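Local coordinates for diaminopropionate ammonia-lyase (Escherichia coli, PDB 4D9I), which uses pyridoxal 5'-phosphate to break down both L- and D-2,3-diaminopropionate by alpha,beta-elimination, giving pyruvate and ammonia, at residues R33-H36 with Q37-G41; R150-A153 with I154-L157; R386-W390 with E391-A395. All blocks are in the same frame, centred on the assembly; numbering follows the deposited sequence.

Contact 1: residues R33-H36 with Q37-G41; sequences RQFH and QKIAG
The C-terminal end of helix 26-36 runs into a type I beta turn, H36 to I39, where I39 folds back onto F35 and H36. The alpha-helical bonding stops with Q37 N, which donates to R33 O at 2.9 Å. K38 N then reaches only three residues back, to F35 O at 3.0 Å, and I39 N closes the turn on H36 O at 3.1 Å. With CG1 set beside its own backbone N (chi1 -60°) and the chain extended beyond it (chi2 164°), I39 brings CD1 to both aromatic rings. CD1 lies 3.9 Å from F35 CE2, approaching that ring obliquely, and 4.0 Å from H36 CD2, in the plane of the imidazole at its edge. The imidazole's rotation is probably held from outside the turn, by hydrogen bonds between ND1 and T208 OG1 and between NE2 and L79 O, while the F35 ring meets that of Y83. On the more exposed side the extended K38 chain passes Q34 O, its CG 3.4 Å away, before NZ bonds to L100 O. R33 is tied to D211 and E215 of helix 208-220. Shortening from i-4 to i-3 bonds through a type I turn is typical of a helix end running into a loop.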
# COMPACT_ATOMS: atom_id res chain seq x y z
N ARG B 33 30.21 12.85 6.83
CA ARG B 33 30.06 11.43 6.51
C ARG B 33 31.13 10.53 7.14
O ARG B 33 30.83 9.44 7.62
CB ARG B 33 29.99 11.19 4.99
CG ARG B 33 29.67 9.75 4.67
CD ARG B 33 29.33 9.55 3.21
NE ARG B 33 29.05 8.14 2.96
CZ ARG B 33 28.86 7.62 1.76
NH1 ARG B 33 28.90 8.39 0.68
NH2 ARG B 33 28.62 6.32 1.65
N GLN B 34 32.38 10.99 7.09
CA GLN B 34 33.49 10.34 7.78
C GLN B 34 33.19 10.11 9.26
O GLN B 34 33.53 9.05 9.81
CB GLN B 34 34.75 11.20 7.67
CG GLN B 34 35.40 11.25 6.29
CD GLN B 34 36.60 12.20 6.27
OE1 GLN B 34 37.63 11.93 6.89
NE2 GLN B 34 36.45 13.32 5.57
N PHE B 35 32.56 11.10 9.89
CA PHE B 35 32.11 11.01 11.28
C PHE B 35 31.03 9.95 11.43
O PHE B 35 31.16 9.05 12.26
CB PHE B 35 31.58 12.38 11.77
CG PHE B 35 30.79 12.30 13.03
CD1 PHE B 35 31.42 12.24 14.26
CD2 PHE B 35 29.39 12.28 13.00
CE1 PHE B 35 30.69 12.15 15.43
CE2 PHE B 35 28.65 12.20 14.17
CZ PHE B 35 29.31 12.14 15.39
N HIS B 36 29.98 10.04 10.61
CA HIS B 36 28.87 9.07 10.63
C HIS B 36 29.27 7.64 10.41
O HIS B 36 28.69 6.73 11.01
CB HIS B 36 27.79 9.45 9.63
CG HIS B 36 27.08 10.74 9.97
ND1 HIS B 36 26.91 11.72 9.07
CD2 HIS B 36 26.53 11.19 11.16
CE1 HIS B 36 26.26 12.74 9.65
NE2 HIS B 36 26.03 12.41 10.93
N GLN B 37 30.27 7.43 9.57
CA GLN B 37 30.82 6.09 9.26
C GLN B 37 31.47 5.39 10.49
O GLN B 37 31.74 4.18 10.48
CB GLN B 37 31.85 6.23 8.13
CG GLN B 37 32.77 5.03 7.95
CD GLN B 37 34.23 5.41 7.79
OE1 GLN B 37 34.85 5.99 8.70
NE2 GLN B 37 34.81 5.04 6.64
N LYS B 38 31.70 6.16 11.56
CA LYS B 38 32.35 5.60 12.75
C LYS B 38 31.33 5.18 13.80
O LYS B 38 31.69 4.67 14.86
CB LYS B 38 33.34 6.61 13.36
CG LYS B 38 34.41 7.08 12.39
CD LYS B 38 35.24 8.19 13.01
CE LYS B 38 36.37 8.60 12.08
NZ LYS B 38 36.89 9.95 12.44
N ILE B 39 30.05 5.40 13.50
CA ILE B 39 28.98 5.09 14.44
C ILE B 39 28.47 3.68 14.18
O ILE B 39 28.26 3.31 13.02
CB ILE B 39 27.80 6.08 14.30
CG1 ILE B 39 28.26 7.52 14.57
CG2 ILE B 39 26.64 5.69 15.20
CD1 ILE B 39 27.28 8.57 14.07
N ALA B 40 28.27 2.91 15.25
CA ALA B 40 27.70 1.56 15.16
C ALA B 40 26.37 1.57 14.41
O ALA B 40 25.48 2.35 14.73
CB ALA B 40 27.52 0.96 16.55
N GLY B 41 26.25 0.70 13.42
CA GLY B 41 25.02 0.58 12.65
C GLY B 41 24.96 1.43 11.39
O GLY B 41 23.95 1.40 10.68

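Contact 2: residues R150-A153 with I154-L157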
# COMPACT_ATOMS: atom_id res chain seq x y z
N ARG B 150 5.55 9.33 19.75
CA ARG B 150 6.77 10.09 19.56
C ARG B 150 7.37 10.51 20.92
O ARG B 150 8.60 10.49 21.10
CB ARG B 150 6.52 11.30 18.65
CG ARG B 150 6.16 10.94 17.23
CD ARG B 150 5.90 12.18 16.39
NE ARG B 150 5.85 11.83 14.98
CZ ARG B 150 4.82 12.06 14.16
NH1 ARG B 150 3.73 12.68 14.58
NH2 ARG B 150 4.92 11.67 12.90
N VAL B 151 6.50 10.86 21.87
CA VAL B 151 6.88 11.12 23.26
C VAL B 151 7.61 9.89 23.81
O VAL B 151 8.73 9.99 24.31
CB VAL B 151 5.64 11.43 24.14
CG1 VAL B 151 6.01 11.51 25.61
CG2 VAL B 151 4.96 12.70 23.66
N ASP B 152 6.96 8.74 23.65
CA ASP B 152 7.49 7.48 24.14
C ASP B 152 8.83 7.10 23.49
O ASP B 152 9.70 6.56 24.17
CB ASP B 152 6.42 6.37 24.02
CG ASP B 152 5.29 6.55 25.04
OD1 ASP B 152 5.44 7.37 25.97
OD2 ASP B 152 4.23 5.87 24.92
N ALA B 153 9.00 7.41 22.21
CA ALA B 153 10.27 7.14 21.50
C ALA B 153 11.42 7.88 22.18
O ALA B 153 12.52 7.36 22.32
CB ALA B 153 10.20 7.56 20.04
N ILE B 154 11.15 9.09 22.63
CA ILE B 154 12.15 9.89 23.33
C ILE B 154 12.42 9.38 24.75
O ILE B 154 13.58 9.20 25.14
CB ILE B 154 11.77 11.38 23.25
CG1 ILE B 154 11.99 11.86 21.79
CG2 ILE B 154 12.60 12.20 24.23
CD1 ILE B 154 11.16 13.05 21.37
N LEU B 155 11.35 9.13 25.50
CA LEU B 155 11.45 8.53 26.84
C LEU B 155 12.23 7.21 26.83
O LEU B 155 13.02 6.95 27.74
CB LEU B 155 10.07 8.29 27.42
CG LEU B 155 9.26 9.48 27.94
CD1 LEU B 155 7.90 8.96 28.40
CD2 LEU B 155 9.96 10.19 29.11
N ASN B 156 12.02 6.40 25.80
CA ASN B 156 12.72 5.13 25.66
C ASN B 156 14.22 5.28 25.43
O ASN B 156 14.97 4.31 25.60
CB ASN B 156 12.05 4.25 24.59
CG ASN B 156 10.72 3.69 25.08
OD1 ASN B 156 10.41 3.78 26.26
ND2 ASN B 156 9.93 3.14 24.17
N LEU B 157 14.65 6.50 25.07
CA LEU B 157 16.07 6.84 24.92
C LEU B 157 16.70 7.48 26.19
O LEU B 157 17.79 8.08 26.14
CB LEU B 157 16.28 7.76 23.70
CG LEU B 157 16.00 7.13 22.33
CD1 LEU B 157 16.05 8.18 21.22
CD2 LEU B 157 16.95 5.98 22.06
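I154 rests over the carbonyl oxygens of R150 and V151 in the last turns of helix 148-155, and this inward side is the tight one. Its CD1 comes to 3.6 Å from R150 O, put there by CG1 lying opposite the carbonyl carbon (chi1 -71°) and an extended chi2 of 155°. Its side chain and that of V151 are buried against strands 137-142 and 160-163. L157, just past the helical residues, carries CG to within 3.5 Å of A153 O and packs on helix 122-133. Along the backbone, L155 N meets V151 O at 3.0 Å in a nearly straight bond, and N156 N meets D152 O at 2.8 Å. The solvent side, with L155 and N156, is looser. The L155 side chain crosses that of D152 obliquely, CD1 3.8 Å from OD1, a meeting of methyl and carboxylate that forms no polar bond. L155 leans back on the buried side only at V151, where CD1 is 4.2 Å from CG1. The N156 amide lies near D152 O but makes no hydrogen bond to it. R150 sends its guanidinium elsewhere: NH2 bonds to T380 OG1, and the side chain comes within about 6 Å of that of D120, the inferred proton acceptor for the L-isomer. Cohesion here thus rests on backbone bonds and on aliphatic groups set against carbonyls, with the hydrocarbon packing directed to the strands and the arginine's charge toward the active-site side.

Contact 3: residues R386-W390 with E391-A395; sequences REVVW and EGKHA
E387 and K393 form the ionic part of the contact, a salt bridge at the C-terminal end of helix 382-389. K393 NZ lies 2.7 Å from E387 OE1, meeting it on the anti side and 20° out of the carboxylate plane. The lysine chain crosses the E387 side chain at a slant and bends at chi3 (80°), which turns its ammonium onto the glutamate; the same NZ also bonds to H384 ND1. E391 lies beside E387 and points the same way, the two carboxylate planes turned 66° apart, with 4.5 Å between E387 OE2 and E391 OE2. K383, paired with E387 OE2, and K393 probably ease this like-charge pair; S2 of the second subunit adds hydrogen bonds to both carboxylates, through N to E387 OE2 and through OG to E391 OE1.

Among the backbone bonds, R386 O accepts from W390 N and also from E391 N, which reaches five residues back at 3.3 Å. K393 N reaches six back, to E387 O at 2.9 Å. G392, the first residue to leave helical backbone angles, has positive phi, and its N donates only weakly to V388 O.

Apolar contact is slight: K393 CE passes 4.3 Å from V388 CG2. On the opening segment itself, R386 CD lies over the centre of one face of the W390 ring, whose NE1 bonds to N326 O of the second subunit.

A methionine in place of K393 has no ammonium, and would probably leave E387 OE1 without its ion-pair mate and H384 ND1 without this partner, with less positive charge beside the two carboxylates. The chemistry is consistent with a buried acidic pair held by lysines of its own chain and by S2 of the second subunit, which links the helix end to the dimer interface.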
# COMPACT_ATOMS: atom_id res chain seq x y z
N ARG B 386 -1.24 4.24 9.38
CA ARG B 386 -2.20 3.21 8.99
C ARG B 386 -3.59 3.80 8.71
O ARG B 386 -4.30 3.33 7.80
CB ARG B 386 -2.26 2.08 10.03
CG ARG B 386 -0.99 1.24 10.09
CD ARG B 386 -0.57 0.73 8.72
NE ARG B 386 0.79 0.19 8.73
CZ ARG B 386 1.32 -0.54 7.75
NH1 ARG B 386 0.60 -0.83 6.66
NH2 ARG B 386 2.58 -0.97 7.85
N GLU B 387 -3.96 4.85 9.45
CA GLU B 387 -5.18 5.59 9.13
C GLU B 387 -5.15 6.14 7.68
O GLU B 387 -6.16 6.07 6.95
CB GLU B 387 -5.44 6.71 10.17
CG GLU B 387 -6.02 6.15 11.45
CD GLU B 387 -5.90 7.09 12.66
OE1 GLU B 387 -5.30 8.18 12.56
OE2 GLU B 387 -6.41 6.71 13.72
N VAL B 388 -3.99 6.63 7.24
CA VAL B 388 -3.85 7.10 5.86
C VAL B 388 -3.87 5.95 4.83
O VAL B 388 -4.66 5.98 3.87
CB VAL B 388 -2.59 7.98 5.66
CG1 VAL B 388 -2.39 8.36 4.19
CG2 VAL B 388 -2.65 9.24 6.52
N VAL B 389 -3.00 4.96 5.01
CA VAL B 389 -2.77 3.96 3.94
C VAL B 389 -3.86 2.88 3.92
O VAL B 389 -4.19 2.34 2.85
CB VAL B 389 -1.34 3.36 3.93
CG1 VAL B 389 -0.30 4.48 3.85
CG2 VAL B 389 -1.07 2.47 5.14
N TRP B 390 -4.41 2.59 5.09
CA TRP B 390 -5.51 1.59 5.21
C TRP B 390 -6.89 2.19 5.27
O TRP B 390 -7.80 1.73 4.57
CB TRP B 390 -5.31 0.72 6.45
CG TRP B 390 -4.14 -0.24 6.40
CD1 TRP B 390 -3.29 -0.53 5.34
CD2 TRP B 390 -3.69 -1.13 7.50
NE1 TRP B 390 -2.37 -1.48 5.69
CE2 TRP B 390 -2.56 -1.89 6.96
CE3 TRP B 390 -4.10 -1.35 8.81
CZ2 TRP B 390 -1.88 -2.83 7.74
CZ3 TRP B 390 -3.39 -2.30 9.58
CH2 TRP B 390 -2.31 -3.02 9.05
N GLU B 391 -7.09 3.20 6.12
CA GLU B 391 -8.45 3.74 6.34
C GLU B 391 -8.82 4.75 5.25
O GLU B 391 -9.99 5.10 5.08
CB GLU B 391 -8.57 4.36 7.74
CG GLU B 391 -8.37 3.35 8.86
CD GLU B 391 -8.52 3.93 10.25
OE1 GLU B 391 -9.21 4.95 10.44
OE2 GLU B 391 -7.96 3.34 11.19
N GLY B 392 -7.82 5.21 4.52
CA GLY B 392 -8.02 6.24 3.51
C GLY B 392 -8.29 7.62 4.10
O GLY B 392 -8.84 8.48 3.42
N LYS B 393 -7.93 7.82 5.37
CA LYS B 393 -7.89 9.18 5.95
C LYS B 393 -7.16 10.17 5.02
O LYS B 393 -6.15 9.82 4.39
CB LYS B 393 -7.21 9.16 7.33
CG LYS B 393 -7.40 10.44 8.13
CD LYS B 393 -6.88 10.33 9.57
CE LYS B 393 -5.36 10.50 9.63
NZ LYS B 393 -4.80 10.35 11.00
N HIS B 394 -7.68 11.40 4.95
CA HIS B 394 -7.11 12.45 4.09
C HIS B 394 -7.13 12.01 2.65
O HIS B 394 -6.15 12.14 1.90
CB HIS B 394 -5.69 12.89 4.53
CG HIS B 394 -5.62 13.42 5.96
ND1 HIS B 394 -6.57 14.21 6.50
CD2 HIS B 394 -4.64 13.25 6.95
CE1 HIS B 394 -6.24 14.51 7.78
NE2 HIS B 394 -5.06 13.93 8.05
N ALA B 395 -8.28 11.46 2.25
CA ALA B 395 -8.48 10.99 0.89
C ALA B 395 -8.46 12.16 -0.08
O ALA B 395 -8.62 13.32 0.32
CB ALA B 395 -9.78 10.22 0.75

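Followed from the N terminus, the three contacts come in series; none nests in or crosses another, and each joins neighbouring residues only. Contact 1 finishes helix 26-36 and turns the chain into the loop before strand 47-49, with ties to helix 208-220. Contact 2 lies in the last turns of helix 148-155, the crossover of the beta-alpha-beta unit between strands 137-142 and 160-163, in the four-stranded parallel sheet. Contact 3 lies where helix 382-389 gives way to the C-terminal tail, packing on helix 315-325 and on the second subunit. Contacts 1 and 2 have centres about 23 Å apart, contacts 1 and 3 about 36 Å, and no two touch.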